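Local coordinates for putative short-chain dehydrogenase/reductase (Burkholderia xenovorans, PDB 5IZ4), which binds ADP in a Rossmann-type nucleotide pocket and is probably an NAD(P)-dependent oxidoreductase, perhaps a 3-oxoacyl-[acyl-carrier-protein] reductase, at residues W39-G44 and A66-F71; R94-I99 and A149-S154; F119-V124 and S170-A175. All blocks are in the same frame, centred on the assembly; numbering follows the deposited sequence.

Interaction 1 (W39-G44 and A66-F71)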
loop_
_atom_site.group_PDB
_atom_site.type_symbol
_atom_site.label_atom_id
_atom_site.label_comp_id
_atom_site.label_asym_id
_atom_site.label_seq_id
_atom_site.Cartn_x
_atom_site.Cartn_y
_atom_site.Cartn_z
ATOM N N TRP A 39 -11.935 1.925 -32.839
ATOM C CA TRP A 39 -10.749 1.090 -32.998
ATOM C C TRP A 39 -11.089 -0.218 -33.700
ATOM O O TRP A 39 -12.218 -0.716 -33.635
ATOM C CB TRP A 39 -10.112 0.769 -31.643
ATOM C CG TRP A 39 -9.436 1.936 -30.972
ATOM C CD1 TRP A 39 -9.865 3.235 -30.946
ATOM C CD2 TRP A 39 -8.205 1.904 -30.239
ATOM N NE1 TRP A 39 -8.979 4.011 -30.231
ATOM C CE2 TRP A 39 -7.953 3.217 -29.786
ATOM C CE3 TRP A 39 -7.295 0.892 -29.915
ATOM C CZ2 TRP A 39 -6.819 3.547 -29.032
ATOM C CZ3 TRP A 39 -6.166 1.222 -29.156
ATOM C CH2 TRP A 39 -5.946 2.538 -28.722
ATOM N N SER A 40 -10.091 -0.777 -34.377
ATOM C CA SER A 40 -10.169 -2.151 -34.841
ATOM C C SER A 40 -9.856 -3.072 -33.672
ATOM O O SER A 40 -8.971 -2.783 -32.859
ATOM C CB SER A 40 -9.194 -2.390 -35.994
ATOM O OG SER A 40 -9.451 -1.507 -37.074
ATOM N N VAL A 41 -10.580 -4.184 -33.571
ATOM C CA VAL A 41 -10.449 -5.060 -32.412
ATOM C C VAL A 41 -10.081 -6.459 -32.876
ATOM O O VAL A 41 -10.690 -6.996 -33.814
ATOM C CB VAL A 41 -11.723 -5.061 -31.546
ATOM C CG1 VAL A 41 -11.905 -3.686 -30.912
ATOM C CG2 VAL A 41 -12.954 -5.423 -32.373
ATOM N N ALA A 42 -9.042 -7.020 -32.254
ATOM C CA ALA A 42 -8.672 -8.421 -32.430
ATOM C C ALA A 42 -9.274 -9.189 -31.257
ATOM O O ALA A 42 -8.850 -9.020 -30.106
ATOM C CB ALA A 42 -7.156 -8.584 -32.502
ATOM N N ILE A 43 -10.281 -10.002 -31.551
ATOM C CA ILE A 43 -11.116 -10.639 -30.540
ATOM C C ILE A 43 -10.509 -11.996 -30.209
ATOM O O ILE A 43 -10.527 -12.920 -31.029
ATOM C CB ILE A 43 -12.563 -10.760 -31.035
ATOM C CG1 ILE A 43 -13.210 -9.369 -31.053
ATOM C CG2 ILE A 43 -13.384 -11.696 -30.159
ATOM C CD1 ILE A 43 -14.407 -9.291 -31.963
ATOM N N GLY A 44 -9.954 -12.116 -29.008
ATOM C CA GLY A 44 -9.309 -13.356 -28.627
ATOM C C GLY A 44 -10.272 -14.377 -28.077
ATOM O O GLY A 44 -10.809 -14.212 -26.979
ATOM N N ALA A 66 -16.713 -1.272 -36.016
ATOM C CA ALA A 66 -15.298 -1.621 -35.973
ATOM C C ALA A 66 -14.943 -2.707 -36.978
ATOM O O ALA A 66 -15.704 -3.659 -37.183
ATOM C CB ALA A 66 -14.905 -2.110 -34.581
ATOM N N GLN A 67 -13.763 -2.571 -37.583
ATOM C CA GLN A 67 -13.126 -3.717 -38.212
ATOM C C GLN A 67 -12.745 -4.741 -37.151
ATOM O O GLN A 67 -12.342 -4.388 -36.039
ATOM C CB GLN A 67 -11.887 -3.287 -38.985
ATOM C CG GLN A 67 -12.169 -2.404 -40.172
ATOM C CD GLN A 67 -10.891 -1.949 -40.834
ATOM O OE1 GLN A 67 -10.189 -2.741 -41.459
ATOM N NE2 GLN A 67 -10.565 -0.671 -40.671
ATOM N N THR A 68 -12.855 -6.022 -37.505
ATOM C CA THR A 68 -12.688 -7.091 -36.531
ATOM C C THR A 68 -11.867 -8.225 -37.123
ATOM O O THR A 68 -11.767 -8.387 -38.344
ATOM C CB THR A 68 -14.034 -7.672 -36.071
ATOM O OG1 THR A 68 -14.743 -8.189 -37.208
ATOM C CG2 THR A 68 -14.884 -6.620 -35.378
ATOM N N LEU A 69 -11.297 -9.023 -36.225
ATOM C CA LEU A 69 -10.841 -10.366 -36.555
ATOM C C LEU A 69 -10.939 -11.185 -35.280
ATOM O O LEU A 69 -10.823 -10.644 -34.184
ATOM C CB LEU A 69 -9.414 -10.381 -37.126
ATOM C CG LEU A 69 -8.144 -10.142 -36.305
ATOM C CD1 LEU A 69 -7.758 -11.349 -35.450
ATOM C CD2 LEU A 69 -7.013 -9.812 -37.264
ATOM N N ILE A 70 -11.171 -12.486 -35.421
ATOM C CA ILE A 70 -11.193 -13.392 -34.279
ATOM C C ILE A 70 -9.967 -14.276 -34.370
ATOM O O ILE A 70 -9.680 -14.839 -35.436
ATOM C CB ILE A 70 -12.470 -14.251 -34.240
ATOM C CG1 ILE A 70 -13.719 -13.379 -34.124
ATOM C CG2 ILE A 70 -12.404 -15.240 -33.087
ATOM C CD1 ILE A 70 -15.002 -14.193 -34.049
ATOM N N PHE A 71 -9.252 -14.420 -33.260
ATOM C CA PHE A 71 -8.180 -15.400 -33.196
ATOM C C PHE A 71 -8.432 -16.373 -32.052
ATOM O O PHE A 71 -9.004 -16.008 -31.018
ATOM C CB PHE A 71 -6.798 -14.721 -33.051
ATOM C CG PHE A 71 -6.606 -13.956 -31.763
ATOM C CD1 PHE A 71 -6.125 -14.590 -30.622
ATOM C CD2 PHE A 71 -6.866 -12.593 -31.703
ATOM C CE1 PHE A 71 -5.926 -13.881 -29.440
ATOM C CE2 PHE A 71 -6.672 -11.879 -30.526
ATOM C CZ PHE A 71 -6.196 -12.523 -29.396
HETATM O O HOH W 1 -11.937 -0.179 -37.097
#
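I43 N donates to L69 O at 2.8 Å in an almost straight bond (176° at the hydrogen), and I43 O accepts F71 N at 3.0 Å, so one residue ties 39-44 to 66-71 through both of its backbone polar atoms. V41 does the same two residues earlier, giving its N-H to Q67 O and taking that of L69 on its own O. S40, A42 and G44 bond instead to strand 16-20 on the other flank, S40 also to P15 just before it. At the entry to the pair a water bridges S40 OG (2.8 Å) and Q67 N (3.0 Å). These are neighbouring parallel strands of the Rossmann fold, joined by the beta-alpha-beta crossover through helix 51-63; the loop beyond each strand carries ADP-binding residues, F46 after the first, D74 and V75 after the second. On the face of A42 and L69, F71 has CG in the crowded position between its backbone N and carbonyl carbon (chi1 65°), and its ring lies over G44: the glycine CA is 3.5 Å from the ring centroid, 19° off the normal, a CH-pi contact. CE2 of F71 also meets A42 CB at 3.9 Å. Helix 78-92 covers this face. On the other, V41 and T68 run side by side, CG2 to CG2 at 3.8 Å, while T68 OG1 bonds E58 of helix 51-63, which packs against I43 and I70.

Interaction 2 (R94-I99 and A149-S154)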
loop_
_atom_site.group_PDB
_atom_site.type_symbol
_atom_site.label_atom_id
_atom_site.label_comp_id
_atom_site.label_asym_id
_atom_site.label_seq_id
_atom_site.Cartn_x
_atom_site.Cartn_y
_atom_site.Cartn_z
ATOM N N ARG A 94 -0.132 -3.263 -36.806
ATOM C CA ARG A 94 0.035 -2.434 -35.622
ATOM C C ARG A 94 -0.740 -3.050 -34.473
ATOM O O ARG A 94 -1.690 -3.814 -34.677
ATOM C CB ARG A 94 -0.430 -0.995 -35.860
ATOM C CG ARG A 94 -1.914 -0.880 -36.137
ATOM C CD ARG A 94 -2.264 0.524 -36.576
ATOM N NE ARG A 94 -2.102 1.483 -35.495
ATOM C CZ ARG A 94 -2.285 2.788 -35.636
ATOM N NH1 ARG A 94 -2.618 3.289 -36.820
ATOM N NH2 ARG A 94 -2.131 3.591 -34.596
ATOM N N ILE A 95 -0.295 -2.723 -33.260
ATOM C CA ILE A 95 -1.015 -3.003 -32.020
ATOM C C ILE A 95 -0.869 -1.772 -31.138
ATOM O O ILE A 95 0.253 -1.369 -30.806
ATOM C CB ILE A 95 -0.494 -4.250 -31.278
ATOM C CG1 ILE A 95 -0.707 -5.521 -32.111
ATOM C CG2 ILE A 95 -1.183 -4.360 -29.898
ATOM C CD1 ILE A 95 -0.053 -6.766 -31.518
ATOM N N ASP A 96 -1.991 -1.163 -30.770
ATOM C CA ASP A 96 -1.951 0.040 -29.947
ATOM C C ASP A 96 -2.341 -0.213 -28.500
ATOM O O ASP A 96 -2.023 0.609 -27.633
ATOM C CB ASP A 96 -2.868 1.106 -30.555
ATOM C CG ASP A 96 -2.415 1.524 -31.939
ATOM O OD1 ASP A 96 -2.728 0.814 -32.918
ATOM O OD2 ASP A 96 -1.727 2.559 -32.046
ATOM N N ALA A 97 -3.017 -1.323 -28.219
ATOM C CA ALA A 97 -3.381 -1.677 -26.854
ATOM C C ALA A 97 -3.570 -3.185 -26.782
ATOM O O ALA A 97 -4.060 -3.791 -27.732
ATOM C CB ALA A 97 -4.664 -0.966 -26.409
ATOM N N LEU A 98 -3.184 -3.770 -25.650
ATOM C CA LEU A 98 -3.430 -5.177 -25.349
ATOM C C LEU A 98 -4.160 -5.220 -24.016
ATOM O O LEU A 98 -3.671 -4.663 -23.029
ATOM C CB LEU A 98 -2.122 -5.969 -25.268
ATOM C CG LEU A 98 -2.228 -7.362 -24.642
ATOM C CD1 LEU A 98 -3.043 -8.291 -25.533
ATOM C CD2 LEU A 98 -0.819 -7.917 -24.408
ATOM N N ILE A 99 -5.325 -5.860 -23.985
ATOM C CA ILE A 99 -6.103 -6.010 -22.756
ATOM C C ILE A 99 -6.113 -7.500 -22.413
ATOM O O ILE A 99 -6.771 -8.304 -23.087
ATOM C CB ILE A 99 -7.529 -5.464 -22.902
ATOM C CG1 ILE A 99 -7.565 -4.192 -23.765
ATOM C CG2 ILE A 99 -8.128 -5.184 -21.518
ATOM C CD1 ILE A 99 -6.887 -2.969 -23.145
ATOM N N ALA A 149 6.116 9.628 -31.222
ATOM C CA ALA A 149 7.002 10.546 -30.520
ATOM C C ALA A 149 6.319 11.187 -29.326
ATOM O O ALA A 149 6.999 11.628 -28.393
ATOM C CB ALA A 149 7.505 11.633 -31.468
ATOM N N THR A 150 4.991 11.226 -29.324
ATOM C CA THR A 150 4.241 11.917 -28.295
ATOM C C THR A 150 3.326 11.018 -27.480
ATOM O O THR A 150 2.880 11.441 -26.406
ATOM C CB THR A 150 3.393 13.033 -28.925
ATOM O OG1 THR A 150 2.508 12.464 -29.901
ATOM C CG2 THR A 150 4.286 14.053 -29.603
ATOM N N ARG A 151 3.053 9.790 -27.921
ATOM C CA ARG A 151 2.008 8.984 -27.305
ATOM C C ARG A 151 2.471 7.545 -27.131
ATOM O O ARG A 151 2.891 6.905 -28.099
ATOM C CB ARG A 151 0.738 9.032 -28.158
ATOM C CG ARG A 151 -0.425 8.276 -27.569
ATOM C CD ARG A 151 -1.621 8.313 -28.503
ATOM N NE ARG A 151 -2.681 7.417 -28.052
ATOM C CZ ARG A 151 -2.700 6.105 -28.276
ATOM N NH1 ARG A 151 -1.711 5.521 -28.946
ATOM N NH2 ARG A 151 -3.710 5.373 -27.825
ATOM N N SER A 152 2.370 7.040 -25.905
ATOM C CA SER A 152 2.714 5.666 -25.578
ATOM C C SER A 152 1.523 4.746 -25.812
ATOM O O SER A 152 0.364 5.169 -25.761
ATOM C CB SER A 152 3.153 5.558 -24.120
ATOM O OG SER A 152 2.154 6.120 -23.282
ATOM N N THR A 153 1.816 3.475 -26.062
ATOM C CA THR A 153 0.773 2.472 -26.172
ATOM C C THR A 153 0.473 1.885 -24.790
ATOM O O THR A 153 1.057 2.286 -23.777
ATOM C CB THR A 153 1.186 1.407 -27.186
ATOM O OG1 THR A 153 2.498 0.937 -26.857
ATOM C CG2 THR A 153 1.209 2.003 -28.591
ATOM N N SER A 154 -0.454 0.929 -24.731
ATOM C CA SER A 154 -1.085 0.588 -23.460
ATOM C C SER A 154 -1.277 -0.914 -23.304
ATOM O O SER A 154 -1.838 -1.560 -24.189
ATOM C CB SER A 154 -2.445 1.290 -23.345
ATOM O OG SER A 154 -3.123 0.890 -22.165
#
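S154 O takes the N-H of L98 at 3.0 Å (157° at the hydrogen), the donor lying nearly along the C=O axis, and the same oxygen meets A97 CA at 3.1 Å in a CA-H...O contact. The N-H of the same residue, S154, reaches D96 O at 3.3 Å, a weak bond. These two bonds flank the single parallel bridge of the contact, A97 with S154, where strands 97-100 and 153-158 first come together; before it the two segments diverge. T153 lies where the segments begin to part: its CB sits 3.3 Å from D96 O and its CG2 also lies against that carbonyl. CG2 is anti to the carbonyl carbon of T153 and OG1 lies between that carbon and the backbone N (chi1 51°); the hydroxyl is bonded to L143 O, at the far end of helix 118-146. In the second shell, R94 holds the D96 side chain side-on, with NE to OD1 at 2.7 Å and NH2 to OD2 at 2.8 Å, the latter in the guanidinium plane. OD1 also accepts V16 N, so three N-H groups grip this buried carboxylate and fix its rotation, which probably keeps it negatively charged. R94 NH1 in turn bonds S12 O. S154 OG is paired with T249 OG1 of helix 238-250. The contact lies near the middle of the seven-stranded Rossmann sheet, with strand 16-20 bonded along the other edge of 97-100 and strand 195-202 beside 153-158; helix 118-146 packs its C-terminal part on I95 and touches L98, while I195 and R196 meet T153 and S154.

Interaction 3 (F119-V124 and S170-A175)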
loop_
_atom_site.group_PDB
_atom_site.type_symbol
_atom_site.label_atom_id
_atom_site.label_comp_id
_atom_site.label_asym_id
_atom_site.label_seq_id
_atom_site.Cartn_x
_atom_site.Cartn_y
_atom_site.Cartn_z
ATOM N N PHE A 119 -1.609 -29.109 -8.487
ATOM C CA PHE A 119 -2.174 -29.095 -9.834
ATOM C C PHE A 119 -3.005 -27.845 -10.084
ATOM O O PHE A 119 -2.899 -27.220 -11.147
ATOM C CB PHE A 119 -3.042 -30.334 -10.067
ATOM C CG PHE A 119 -2.248 -31.603 -10.220
ATOM C CD1 PHE A 119 -1.561 -31.862 -11.393
ATOM C CD2 PHE A 119 -2.165 -32.514 -9.180
ATOM C CE1 PHE A 119 -0.818 -33.029 -11.543
ATOM C CE2 PHE A 119 -1.427 -33.691 -9.324
ATOM C CZ PHE A 119 -0.752 -33.942 -10.508
ATOM N N GLU A 120 -3.845 -27.476 -9.118
ATOM C CA GLU A 120 -4.730 -26.333 -9.296
ATOM C C GLU A 120 -3.967 -25.018 -9.195
ATOM O O GLU A 120 -4.242 -24.084 -9.958
ATOM C CB GLU A 120 -5.871 -26.394 -8.278
ATOM C CG GLU A 120 -6.833 -25.216 -8.338
ATOM C CD GLU A 120 -7.654 -25.163 -9.617
ATOM O OE1 GLU A 120 -7.646 -26.150 -10.414
ATOM O OE2 GLU A 120 -8.310 -24.116 -9.827
ATOM N N PHE A 121 -2.976 -24.940 -8.300
ATOM C CA PHE A 121 -2.142 -23.742 -8.254
ATOM C C PHE A 121 -1.493 -23.507 -9.611
ATOM O O PHE A 121 -1.500 -22.384 -10.130
ATOM C CB PHE A 121 -1.058 -23.860 -7.173
ATOM C CG PHE A 121 -1.509 -23.500 -5.773
ATOM C CD1 PHE A 121 -1.956 -24.484 -4.899
ATOM C CD2 PHE A 121 -1.447 -22.189 -5.320
ATOM C CE1 PHE A 121 -2.344 -24.174 -3.609
ATOM C CE2 PHE A 121 -1.838 -21.866 -4.018
ATOM C CZ PHE A 121 -2.290 -22.858 -3.165
ATOM N N GLU A 122 -0.947 -24.572 -10.215
ATOM C CA GLU A 122 -0.312 -24.428 -11.525
ATOM C C GLU A 122 -1.335 -24.157 -12.623
ATOM O O GLU A 122 -1.064 -23.371 -13.537
ATOM C CB GLU A 122 0.520 -25.671 -11.877
ATOM C CG GLU A 122 1.710 -25.879 -10.957
ATOM C CD GLU A 122 2.823 -26.710 -11.580
ATOM O OE1 GLU A 122 2.511 -27.661 -12.332
ATOM O OE2 GLU A 122 4.013 -26.408 -11.313
ATOM N N ARG A 123 -2.516 -24.791 -12.553
ATOM C CA ARG A 123 -3.509 -24.606 -13.607
ATOM C C ARG A 123 -3.935 -23.152 -13.690
ATOM O O ARG A 123 -4.047 -22.581 -14.782
ATOM C CB ARG A 123 -4.727 -25.496 -13.354
ATOM C CG ARG A 123 -5.734 -25.531 -14.515
ATOM C CD ARG A 123 -7.042 -26.201 -14.104
ATOM N NE ARG A 123 -7.774 -25.354 -13.164
ATOM C CZ ARG A 123 -8.556 -24.340 -13.525
ATOM N NH1 ARG A 123 -8.723 -24.052 -14.815
ATOM N NH2 ARG A 123 -9.176 -23.611 -12.597
ATOM N N VAL A 124 -4.160 -22.532 -12.538
ATOM C CA VAL A 124 -4.598 -21.141 -12.498
ATOM C C VAL A 124 -3.456 -20.207 -12.880
ATOM O O VAL A 124 -3.648 -19.218 -13.602
ATOM C CB VAL A 124 -5.146 -20.827 -11.094
ATOM C CG1 VAL A 124 -5.443 -19.363 -10.948
ATOM C CG2 VAL A 124 -6.390 -21.664 -10.817
ATOM N N SER A 170 -10.508 -18.673 -4.844
ATOM C CA SER A 170 -9.648 -19.668 -4.212
ATOM C C SER A 170 -8.328 -19.017 -3.849
ATOM O O SER A 170 -7.974 -17.958 -4.369
ATOM C CB SER A 170 -9.379 -20.869 -5.124
ATOM O OG SER A 170 -8.364 -20.565 -6.077
ATOM N N ILE A 171 -7.586 -19.682 -2.963
ATOM C CA ILE A 171 -6.279 -19.154 -2.593
ATOM C C ILE A 171 -5.308 -19.246 -3.770
ATOM O O ILE A 171 -4.397 -18.414 -3.896
ATOM C CB ILE A 171 -5.754 -19.877 -1.335
ATOM C CG1 ILE A 171 -4.594 -19.090 -0.711
ATOM C CG2 ILE A 171 -5.347 -21.325 -1.644
ATOM C CD1 ILE A 171 -4.007 -19.745 0.532
ATOM N N ALA A 172 -5.482 -20.240 -4.656
ATOM C CA ALA A 172 -4.647 -20.305 -5.856
ATOM C C ALA A 172 -4.950 -19.147 -6.796
ATOM O O ALA A 172 -4.044 -18.593 -7.433
ATOM C CB ALA A 172 -4.846 -21.647 -6.574
ATOM N N TYR A 173 -6.224 -18.769 -6.899
ATOM C CA TYR A 173 -6.592 -17.612 -7.708
ATOM C C TYR A 173 -6.018 -16.335 -7.108
ATOM O O TYR A 173 -5.411 -15.515 -7.809
ATOM C CB TYR A 173 -8.118 -17.533 -7.811
ATOM C CG TYR A 173 -8.646 -16.362 -8.596
ATOM C CD1 TYR A 173 -8.763 -16.420 -9.981
ATOM C CD2 TYR A 173 -9.047 -15.196 -7.953
ATOM C CE1 TYR A 173 -9.269 -15.349 -10.705
ATOM C CE2 TYR A 173 -9.550 -14.119 -8.666
ATOM C CZ TYR A 173 -9.655 -14.202 -10.043
ATOM O OH TYR A 173 -10.153 -13.134 -10.758
ATOM N N ALA A 174 -6.174 -16.162 -5.799
ATOM C CA ALA A 174 -5.664 -14.952 -5.160
ATOM C C ALA A 174 -4.156 -14.834 -5.357
ATOM O O ALA A 174 -3.647 -13.762 -5.707
ATOM C CB ALA A 174 -6.019 -14.959 -3.676
ATOM N N ALA A 175 -3.431 -15.935 -5.141
ATOM C CA ALA A 175 -1.984 -15.918 -5.330
ATOM C C ALA A 175 -1.624 -15.516 -6.752
ATOM O O ALA A 175 -0.713 -14.703 -6.965
ATOM C CB ALA A 175 -1.386 -17.286 -4.998
HETATM O O HOH W 2 -8.886 -22.443 -7.924
HETATM O O HOH W 3 -1.768 -20.066 -8.356
#
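The F121 ring presents one face to A172, whose CB sits 3.7 Å above the ring plane, offset toward the rim, and 3.9 Å from the centroid, a CH-pi contact with CD2 among the nearest ring atoms. I171 CG2 touches ring atom CZ obliquely at 3.7 Å, and Y133 of the second subunit meets the ring with planes about 50° apart. Beyond the ring, one conformer of V124 brings CG1 to 3.9 Å from Y173 CA. No direct hydrogen bond joins the segments, but two waters do. One donates to both F121 O and A172 O; the other donates to E120 OE2 at 2.6 Å and accepts from S170 OG. S170 is the N-cap of helix 171-191, its OG accepting Y173 N at 2.9 Å. E120 is held side-on by R123, NE to OE1 and NH2 to OE2. Y173 is the tyrosine of the family's YxxxK sequence motif and probably belongs to the active site, its side chain about 6 Å from the bound ADP. The axes of the two helical segments cross at -39°, 8.8 Å apart, early in helices 118-146 and 171-191; the second subunit packs I130 on F121, S186 on I171 and Y125 on A175, and its R126 forms a salt bridge with E122, so the pair lies between subunits, consistent with the four-helix-bundle interface common in SDR enzymes.

In the fold
From the N terminus, interaction 1 comes first, closing a loop of 21 residues around helix 51-63 on the side of the sheet that ends in strand 68-72. It is complete before interaction 2 opens at 94-99, yet the two touch within the same sheet, where W39 CZ3 packs 3.6 Å from D96 CB. Interactions 2 and 3 cross: interaction 2 closes a loop of 49 residues holding helix 118-146, interaction 3 one of 45 residues that includes strand 153-158, and the chain passes their segments alternately. Interaction 2 joins strands at the sheet's middle, and interaction 3, its centre about 31 Å away, ties the two helices that meet the second subunit.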